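Local coordinates for TATA-box-binding protein (Sulfolobus acidocaldarius, PDB 1MP9) that probably binds the TATA box near the transcription start of archaeal genes, acting as a general factor for their transcription by RNA polymerase, at residues I7-V12 with A174-F179; L28-M33 with P48-R53; D122-L127 with L185-P190. All coordinates share one frame; numbering follows the deposited sequence.

Contact 1 of 3, residues I7-V12 with A174-F179; sequences IPYKAV and AVKKIF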
loop_
_atom_site.group_PDB
_atom_site.type_symbol
_atom_site.label_atom_id
_atom_site.label_comp_id
_atom_site.label_asym_id
_atom_site.label_seq_id
_atom_site.Cartn_x
_atom_site.Cartn_y
_atom_site.Cartn_z
ATOM N N ILE A 7 6.988 -16.469 -21.177
ATOM C CA ILE A 7 5.754 -15.744 -20.945
ATOM C C ILE A 7 5.911 -14.364 -21.519
ATOM O O ILE A 7 6.727 -13.594 -21.050
ATOM C CB ILE A 7 5.458 -15.646 -19.463
ATOM C CG1 ILE A 7 5.333 -17.057 -18.905
ATOM C CG2 ILE A 7 4.165 -14.864 -19.224
ATOM C CD1 ILE A 7 5.305 -17.108 -17.389
ATOM N N PRO A 8 5.115 -14.028 -22.542
ATOM C CA PRO A 8 5.208 -12.714 -23.159
ATOM C C PRO A 8 4.643 -11.622 -22.268
ATOM O O PRO A 8 3.762 -11.860 -21.467
ATOM C CB PRO A 8 4.395 -12.890 -24.436
ATOM C CG PRO A 8 3.256 -13.725 -23.932
ATOM C CD PRO A 8 3.946 -14.763 -23.055
ATOM N N TYR A 9 5.173 -10.419 -22.426
ATOM C CA TYR A 9 4.717 -9.257 -21.676
ATOM C C TYR A 9 3.448 -8.768 -22.382
ATOM O O TYR A 9 3.487 -8.363 -23.533
ATOM C CB TYR A 9 5.797 -8.161 -21.685
ATOM C CG TYR A 9 5.423 -6.937 -20.878
ATOM C CD1 TYR A 9 5.575 -6.910 -19.494
ATOM C CD2 TYR A 9 4.863 -5.821 -21.500
ATOM C CE1 TYR A 9 5.179 -5.794 -18.746
ATOM C CE2 TYR A 9 4.467 -4.704 -20.769
ATOM C CZ TYR A 9 4.629 -4.696 -19.397
ATOM O OH TYR A 9 4.237 -3.590 -18.677
ATOM N N LYS A 10 2.320 -8.812 -21.685
ATOM C CA LYS A 10 1.055 -8.390 -22.275
ATOM C C LYS A 10 0.333 -7.449 -21.329
ATOM O O LYS A 10 -0.880 -7.257 -21.434
ATOM C CB LYS A 10 0.168 -9.620 -22.536
ATOM C CG LYS A 10 0.752 -10.654 -23.524
ATOM C CD LYS A 10 0.688 -10.156 -24.961
ATOM C CE LYS A 10 -0.748 -9.856 -25.376
ATOM N NZ LYS A 10 -0.820 -9.182 -26.710
ATOM N N ALA A 11 1.072 -6.862 -20.395
ATOM C CA ALA A 11 0.441 -5.966 -19.423
ATOM C C ALA A 11 -0.063 -4.692 -20.064
ATOM O O ALA A 11 0.586 -4.133 -20.942
ATOM C CB ALA A 11 1.416 -5.635 -18.311
ATOM N N VAL A 12 -1.238 -4.257 -19.628
ATOM C CA VAL A 12 -1.883 -3.050 -20.118
ATOM C C VAL A 12 -2.050 -2.092 -18.944
ATOM O O VAL A 12 -2.598 -2.460 -17.885
ATOM C CB VAL A 12 -3.265 -3.373 -20.721
ATOM C CG1 VAL A 12 -3.987 -2.073 -21.125
ATOM C CG2 VAL A 12 -3.078 -4.304 -21.952
ATOM N N ALA A 174 7.425 0.514 -13.258
ATOM C CA ALA A 174 7.085 -0.323 -12.112
ATOM C C ALA A 174 6.312 -1.590 -12.533
ATOM O O ALA A 174 6.553 -2.670 -11.997
ATOM C CB ALA A 174 6.268 0.507 -11.106
ATOM N N VAL A 175 5.390 -1.456 -13.481
ATOM C CA VAL A 175 4.589 -2.609 -13.917
ATOM C C VAL A 175 5.482 -3.659 -14.575
ATOM O O VAL A 175 5.455 -4.808 -14.181
ATOM C CB VAL A 175 3.420 -2.159 -14.889
ATOM C CG1 VAL A 175 2.699 -3.378 -15.461
ATOM C CG2 VAL A 175 2.413 -1.285 -14.111
ATOM N N LYS A 176 6.289 -3.267 -15.567
ATOM C CA LYS A 176 7.195 -4.219 -16.212
ATOM C C LYS A 176 8.155 -4.833 -15.191
ATOM O O LYS A 176 8.497 -6.002 -15.294
ATOM C CB LYS A 176 8.043 -3.576 -17.338
ATOM C CG LYS A 176 9.010 -4.627 -17.961
ATOM C CD LYS A 176 9.999 -4.108 -19.005
ATOM C CE LYS A 176 11.069 -5.206 -19.395
ATOM N NZ LYS A 176 10.448 -6.512 -19.754
ATOM N N LYS A 177 8.607 -4.043 -14.223
ATOM C CA LYS A 177 9.539 -4.562 -13.227
ATOM C C LYS A 177 8.946 -5.674 -12.361
ATOM O O LYS A 177 9.557 -6.726 -12.207
ATOM C CB LYS A 177 10.028 -3.421 -12.322
ATOM C CG LYS A 177 11.229 -3.757 -11.412
ATOM C CD LYS A 177 11.801 -2.436 -10.832
ATOM C CE LYS A 177 12.698 -2.663 -9.610
ATOM N NZ LYS A 177 13.368 -1.391 -9.169
ATOM N N ILE A 178 7.762 -5.465 -11.792
ATOM C CA ILE A 178 7.198 -6.493 -10.947
ATOM C C ILE A 178 6.798 -7.680 -11.771
ATOM O O ILE A 178 6.866 -8.818 -11.309
ATOM C CB ILE A 178 6.003 -5.939 -10.089
ATOM C CG1 ILE A 178 5.657 -6.923 -8.967
ATOM C CG2 ILE A 178 4.824 -5.657 -10.944
ATOM C CD1 ILE A 178 6.717 -7.054 -7.924
ATOM N N PHE A 179 6.390 -7.436 -13.015
ATOM C CA PHE A 179 6.022 -8.537 -13.903
ATOM C C PHE A 179 7.255 -9.429 -14.113
ATOM O O PHE A 179 7.198 -10.637 -13.967
ATOM C CB PHE A 179 5.562 -8.015 -15.282
ATOM C CG PHE A 179 5.400 -9.119 -16.320
ATOM C CD1 PHE A 179 4.286 -9.954 -16.295
ATOM C CD2 PHE A 179 6.360 -9.315 -17.311
ATOM C CE1 PHE A 179 4.123 -10.991 -17.266
ATOM C CE2 PHE A 179 6.207 -10.341 -18.284
ATOM C CZ PHE A 179 5.074 -11.178 -18.250
#

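Contact 2 of 3, residues L28-M33 with P48-R53; sequences LDLYAM and PGLIFR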
loop_
_atom_site.group_PDB
_atom_site.type_symbol
_atom_site.label_atom_id
_atom_site.label_comp_id
_atom_site.label_asym_id
_atom_site.label_seq_id
_atom_site.Cartn_x
_atom_site.Cartn_y
_atom_site.Cartn_z
ATOM N N LEU A 28 -5.324 34.684 -2.012
ATOM C CA LEU A 28 -6.672 34.810 -2.538
ATOM C C LEU A 28 -7.705 34.911 -1.437
ATOM O O LEU A 28 -7.595 34.253 -0.403
ATOM C CB LEU A 28 -7.014 33.594 -3.423
ATOM C CG LEU A 28 -6.302 33.300 -4.757
ATOM C CD1 LEU A 28 -6.673 31.865 -5.188
ATOM C CD2 LEU A 28 -6.707 34.291 -5.852
ATOM N N ASP A 29 -8.708 35.745 -1.675
ATOM C CA ASP A 29 -9.801 35.929 -0.740
ATOM C C ASP A 29 -10.880 34.974 -1.264
ATOM O O ASP A 29 -11.570 35.262 -2.247
ATOM C CB ASP A 29 -10.282 37.386 -0.774
ATOM C CG ASP A 29 -11.485 37.634 0.126
ATOM O OD1 ASP A 29 -12.326 36.723 0.297
ATOM O OD2 ASP A 29 -11.613 38.763 0.650
ATOM N N LEU A 30 -11.004 33.824 -0.609
ATOM C CA LEU A 30 -11.980 32.803 -1.018
ATOM C C LEU A 30 -13.428 33.218 -0.816
ATOM O O LEU A 30 -14.317 32.801 -1.572
ATOM C CB LEU A 30 -11.659 31.465 -0.302
ATOM C CG LEU A 30 -10.236 30.990 -0.615
ATOM C CD1 LEU A 30 -9.966 29.679 0.127
ATOM C CD2 LEU A 30 -10.029 30.779 -2.131
ATOM N N TYR A 31 -13.693 34.047 0.198
ATOM C CA TYR A 31 -15.068 34.512 0.389
ATOM C C TYR A 31 -15.463 35.309 -0.850
ATOM O O TYR A 31 -16.552 35.144 -1.432
ATOM C CB TYR A 31 -15.184 35.417 1.627
ATOM C CG TYR A 31 -14.940 34.723 2.959
ATOM C CD1 TYR A 31 -13.725 34.851 3.611
ATOM C CD2 TYR A 31 -15.951 33.955 3.577
ATOM C CE1 TYR A 31 -13.502 34.234 4.849
ATOM C CE2 TYR A 31 -15.739 33.341 4.824
ATOM C CZ TYR A 31 -14.515 33.492 5.441
ATOM O OH TYR A 31 -14.288 32.948 6.667
ATOM N N ALA A 32 -14.563 36.194 -1.249
ATOM C CA ALA A 32 -14.803 37.037 -2.424
ATOM C C ALA A 32 -14.939 36.178 -3.674
ATOM O O ALA A 32 -15.832 36.403 -4.492
ATOM C CB ALA A 32 -13.638 38.064 -2.597
ATOM N N MET A 33 -14.086 35.163 -3.801
ATOM C CA MET A 33 -14.137 34.312 -4.983
ATOM C C MET A 33 -15.434 33.525 -5.062
ATOM O O MET A 33 -16.033 33.426 -6.128
ATOM C CB MET A 33 -12.931 33.361 -5.021
ATOM C CG MET A 33 -12.868 32.518 -6.275
ATOM S SD MET A 33 -11.443 31.425 -6.271
ATOM C CE MET A 33 -10.089 32.489 -6.691
ATOM N N PRO A 48 -10.863 23.960 4.261
ATOM C CA PRO A 48 -10.106 25.204 4.017
ATOM C C PRO A 48 -10.073 25.755 2.616
ATOM O O PRO A 48 -9.769 26.945 2.425
ATOM C CB PRO A 48 -8.708 24.896 4.530
ATOM C CG PRO A 48 -8.589 23.395 4.364
ATOM C CD PRO A 48 -9.971 22.821 4.570
ATOM N N GLY A 49 -10.401 24.922 1.632
ATOM C CA GLY A 49 -10.366 25.404 0.264
ATOM C C GLY A 49 -11.703 25.611 -0.405
ATOM O O GLY A 49 -12.711 25.046 0.019
ATOM N N LEU A 50 -11.697 26.445 -1.449
ATOM C CA LEU A 50 -12.870 26.702 -2.262
ATOM C C LEU A 50 -12.896 25.529 -3.259
ATOM O O LEU A 50 -11.865 25.181 -3.872
ATOM C CB LEU A 50 -12.734 28.041 -3.037
ATOM C CG LEU A 50 -13.952 28.458 -3.866
ATOM C CD1 LEU A 50 -14.068 29.997 -3.854
ATOM C CD2 LEU A 50 -13.842 27.910 -5.301
ATOM N N ILE A 51 -14.075 24.940 -3.434
ATOM C CA ILE A 51 -14.241 23.788 -4.323
ATOM C C ILE A 51 -14.867 24.212 -5.640
ATOM O O ILE A 51 -16.007 24.697 -5.677
ATOM C CB ILE A 51 -15.117 22.728 -3.637
ATOM C CG1 ILE A 51 -14.463 22.364 -2.313
ATOM C CG2 ILE A 51 -15.318 21.487 -4.577
ATOM C CD1 ILE A 51 -15.331 21.560 -1.338
ATOM N N PHE A 52 -14.105 24.039 -6.715
ATOM C CA PHE A 52 -14.519 24.424 -8.055
ATOM C C PHE A 52 -14.681 23.132 -8.847
ATOM O O PHE A 52 -13.725 22.417 -9.058
ATOM C CB PHE A 52 -13.424 25.301 -8.658
ATOM C CG PHE A 52 -13.734 25.828 -10.028
ATOM C CD1 PHE A 52 -13.932 27.190 -10.233
ATOM C CD2 PHE A 52 -13.834 24.962 -11.122
ATOM C CE1 PHE A 52 -14.222 27.683 -11.499
ATOM C CE2 PHE A 52 -14.127 25.452 -12.398
ATOM C CZ PHE A 52 -14.320 26.807 -12.585
ATOM N N ARG A 53 -15.896 22.823 -9.279
ATOM C CA ARG A 53 -16.122 21.584 -10.016
ATOM C C ARG A 53 -16.403 21.833 -11.478
ATOM O O ARG A 53 -17.169 22.732 -11.832
ATOM C CB ARG A 53 -17.297 20.799 -9.413
ATOM C CG ARG A 53 -17.084 20.328 -7.986
ATOM C CD ARG A 53 -18.320 19.611 -7.442
ATOM N NE ARG A 53 -18.041 18.905 -6.192
ATOM C CZ ARG A 53 -18.255 19.398 -4.973
ATOM N NH1 ARG A 53 -18.760 20.618 -4.816
ATOM N NH2 ARG A 53 -17.960 18.665 -3.908
#

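Contact 3 of 3, residues D122-L127 with L185-P190; sequences DKAAFL and LDCVKP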
loop_
_atom_site.group_PDB
_atom_site.type_symbol
_atom_site.label_atom_id
_atom_site.label_comp_id
_atom_site.label_asym_id
_atom_site.label_seq_id
_atom_site.Cartn_x
_atom_site.Cartn_y
_atom_site.Cartn_z
ATOM N N ASP A 122 0.398 -16.360 -2.616
ATOM C CA ASP A 122 0.962 -17.134 -1.494
ATOM C C ASP A 122 2.436 -17.389 -1.777
ATOM O O ASP A 122 3.280 -17.258 -0.886
ATOM C CB ASP A 122 0.277 -18.503 -1.347
ATOM C CG ASP A 122 -1.128 -18.419 -0.746
ATOM O OD1 ASP A 122 -1.286 -18.009 0.423
ATOM O OD2 ASP A 122 -2.093 -18.798 -1.438
ATOM N N LYS A 123 2.745 -17.746 -3.023
ATOM C CA LYS A 123 4.121 -18.025 -3.394
ATOM C C LYS A 123 4.956 -16.768 -3.512
ATOM O O LYS A 123 6.097 -16.738 -3.033
ATOM C CB LYS A 123 4.183 -18.796 -4.705
ATOM C CG LYS A 123 5.594 -19.224 -5.092
ATOM C CD LYS A 123 5.569 -20.044 -6.372
ATOM C CE LYS A 123 6.982 -20.540 -6.729
ATOM N NZ LYS A 123 6.952 -21.366 -7.949
ATOM N N ALA A 124 4.403 -15.740 -4.163
ATOM C CA ALA A 124 5.103 -14.479 -4.326
ATOM C C ALA A 124 5.391 -13.826 -2.955
ATOM O O ALA A 124 6.459 -13.213 -2.751
ATOM C CB ALA A 124 4.259 -13.498 -5.222
ATOM N N ALA A 125 4.448 -13.961 -2.027
ATOM C CA ALA A 125 4.592 -13.357 -0.704
ATOM C C ALA A 125 5.870 -13.775 0.010
ATOM O O ALA A 125 6.430 -12.997 0.772
ATOM C CB ALA A 125 3.413 -13.685 0.163
ATOM N N PHE A 126 6.330 -14.997 -0.215
ATOM C CA PHE A 126 7.539 -15.424 0.450
ATOM C C PHE A 126 8.791 -15.410 -0.413
ATOM O O PHE A 126 9.859 -15.760 0.065
ATOM C CB PHE A 126 7.320 -16.796 1.066
ATOM C CG PHE A 126 6.355 -16.777 2.209
ATOM C CD1 PHE A 126 5.227 -17.600 2.200
ATOM C CD2 PHE A 126 6.521 -15.865 3.249
ATOM C CE1 PHE A 126 4.261 -17.510 3.213
ATOM C CE2 PHE A 126 5.558 -15.755 4.277
ATOM C CZ PHE A 126 4.423 -16.579 4.254
ATOM N N LEU A 127 8.687 -15.029 -1.680
ATOM C CA LEU A 127 9.883 -14.978 -2.504
ATOM C C LEU A 127 10.248 -13.535 -2.891
ATOM O O LEU A 127 11.381 -13.254 -3.299
ATOM C CB LEU A 127 9.726 -15.859 -3.753
ATOM C CG LEU A 127 9.370 -17.350 -3.508
ATOM C CD1 LEU A 127 9.151 -18.027 -4.862
ATOM C CD2 LEU A 127 10.452 -18.087 -2.701
ATOM N N LEU A 185 10.599 -15.392 -10.507
ATOM C CA LEU A 185 10.321 -16.234 -9.340
ATOM C C LEU A 185 9.292 -17.337 -9.654
ATOM O O LEU A 185 8.905 -18.095 -8.765
ATOM C CB LEU A 185 9.804 -15.371 -8.185
ATOM C CG LEU A 185 10.749 -14.264 -7.656
ATOM C CD1 LEU A 185 9.964 -13.313 -6.755
ATOM C CD2 LEU A 185 11.947 -14.913 -6.880
ATOM N N ASP A 186 8.885 -17.446 -10.914
ATOM C CA ASP A 186 7.907 -18.468 -11.312
ATOM C C ASP A 186 6.607 -18.384 -10.478
ATOM O O ASP A 186 6.121 -19.378 -9.917
ATOM C CB ASP A 186 8.512 -19.867 -11.179
ATOM C CG ASP A 186 7.600 -20.948 -11.757
ATOM O OD1 ASP A 186 6.784 -20.658 -12.652
ATOM O OD2 ASP A 186 7.702 -22.097 -11.320
ATOM N N CYS A 187 6.047 -17.181 -10.429
ATOM C CA CYS A 187 4.833 -16.914 -9.676
ATOM C C CYS A 187 3.633 -16.544 -10.541
ATOM O O CYS A 187 2.617 -16.071 -10.016
ATOM C CB CYS A 187 5.107 -15.778 -8.680
ATOM S SG CYS A 187 6.125 -16.278 -7.246
ATOM N N VAL A 188 3.731 -16.730 -11.855
ATOM C CA VAL A 188 2.598 -16.393 -12.710
ATOM C C VAL A 188 2.223 -17.554 -13.611
ATOM O O VAL A 188 3.056 -18.408 -13.933
ATOM C CB VAL A 188 2.853 -15.136 -13.576
ATOM C CG1 VAL A 188 3.128 -13.901 -12.665
ATOM C CG2 VAL A 188 4.005 -15.368 -14.521
ATOM N N LYS A 189 0.945 -17.612 -13.961
ATOM C CA LYS A 189 0.422 -18.662 -14.836
ATOM C C LYS A 189 -0.302 -17.895 -15.929
ATOM O O LYS A 189 -1.246 -17.152 -15.641
ATOM C CB LYS A 189 -0.564 -19.540 -14.072
ATOM C CG LYS A 189 -1.123 -20.683 -14.909
ATOM C CD LYS A 189 -1.488 -21.891 -14.035
ATOM C CE LYS A 189 -2.255 -22.960 -14.850
ATOM N NZ LYS A 189 -2.316 -24.212 -14.047
ATOM N N PRO A 190 0.154 -18.032 -17.186
ATOM C CA PRO A 190 -0.461 -17.330 -18.322
ATOM C C PRO A 190 -1.682 -18.106 -18.842
ATOM O O PRO A 190 -1.651 -18.700 -19.925
ATOM C CB PRO A 190 0.686 -17.247 -19.317
ATOM C CG PRO A 190 1.402 -18.600 -19.099
ATOM C CD PRO A 190 1.341 -18.815 -17.594
#

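Contact 1 of 3, residues I7-V12 with A174-F179
Y9 and F179 meet as a T-shaped (edge-to-face) pair: the tyrosine turns its edge to the face of the phenylalanine, with ring centroids 5.2 Å apart and planes at 83°. The point of closest approach is Y9 CD1 to F179 CD2, a tight 3.3 Å. Both rings leave their backbones with CG anti to the backbone N (chi1 -178° in Y9, 170° in F179), so the tyrosine reaches from the N-terminal segment along the helix, while the phenylalanine stretches out from the helix to meet it. The far rim of F179 lies against the residues before Y9: I7 CG2 comes to the edge of the ring, 3.9 Å from F179 CZ, and the P8 carbonyl oxygen also approaches that same CZ. Further along the tyrosine, CE1 packs on the backbone of the helix, 3.6 Å from K176 CA, and OH ends over V175, 3.6 Å from its CG1. These pieces join the chain leading into strand 12-23 to helix 168-184, the long helix of the second repeat in the saddle-shaped TBP fold, which lies on the convex side of the sheet. The small A11 suits the close passage beside V175, its CB 3.9 Å from V175 CG1, and L115 touches both residues. A flat, long tyrosine fits its place because one side chain lies along about one turn of the helix, from F179 to V175; an alanine here would probably lose the edge-to-face partner of F179 and the packing on V175 and K176, leaving the N-terminal segment less firmly held. K176 contributes mainly its backbone and the base of its side chain, since its chain, extended as far as CE and bent at the last torsion, carries NZ to a salt bridge with D180.

Contact 2 of 3, residues L28-M33 with P48-R53
L50 carries the dense part of this contact, with its CD1 methyl seated against the first turn of helix 30-36. L50 CD1 is 3.6 Å from L30 O and 3.7 Å from M33 CG, and M33 CB and SD lie about as close. M33 reaches it with CG anti to the backbone N (chi1 -176°) and an unbranched, flexible chain that follows the leucine's contour. L30 fills the neighbouring place: its CD2 meets L50 CB at 4.0 Å, while CD1 turns to the backbone and touches P48 O. The two methyls of branched L30 thus serve different neighbours, whereas L50 sets one between L30 O and M33. The packing thins toward exposed P48, which is directed away from the helix segment and packs on L127 of the second subunit. D29 is exposed too and serves as the N-cap: its OD1 accepts from A32 N at 2.8 Å, nearly straight (169°) but from above the carboxylate plane. Y42 and K65 also touch L30, and I63 M33. A short helix packed on an outermost strand, 50-54, of this chain's sheet belongs to the TBP fold, in which each repeat contributes helices and half of one curved antiparallel sheet.

Contact 3 of 3, residues D122-L127 with L185-P190
With CG anti to the backbone N (chi1 -175°) and a fully extended chain beyond it, K123 stretches straight from helix 121-127 along C187 to the turn at D186. C187 has SG anti to its carbonyl carbon (chi1 -74°), which puts the sulfur, C187 SG, 3.6 Å from A124 N and 3.7 Å from K123 CG. A small residue such as A124 lets the sulfur come this close, and L182 of helix 168-184 touches both. Beside them L127 and L185 meet through methyls and backbone, with L127 CB 3.9 Å from L185 CD1, two branched chains closing the apolar side.

The turn itself is a Schellman motif at the end of helix 168-184: D186 takes a positive phi of 55° and so turns the chain out of the helix toward strand 188-189. Its carbonyl accepts from K123, NZ to D186 O 2.9 Å, with the donor above the carbonyl plane. D186 also swings its carboxylate toward the same nitrogen, giving a long salt bridge of 3.5 Å from K123 NZ to D186 OD2. The strongest partner of K123 NZ is Q46 O of the second subunit, whose F47 packs on K123 and L127. The ammonium is thus gripped by two carbonyls and a carboxylate, which would favour its charged form and probably ties helix 121-127 both to the turn at D186 and to the second subunit.

Overall arrangement
Contacts 1 and 3 are neighbours, their centres 14 Å apart, whereas contact 2 lies about 43 Å from contact 1 and 50 Å from contact 3, on the opposite side of the chain's centre. Along the chain, contact 2 is nested inside the loop closed by contact 1 and closes before contact 3 opens, while contacts 1 and 3 cross. Helix 168-184 bears half of contact 1 and leads into the 188-190 part of contact 3, where I7 packs on V188 and P190. Contact 2 belongs to the first repeat and contacts 1 and 3 involve the second, so they mark the two ends of the saddle, bridged by its continuous antiparallel sheet; both termini lie beside contacts 1 and 3.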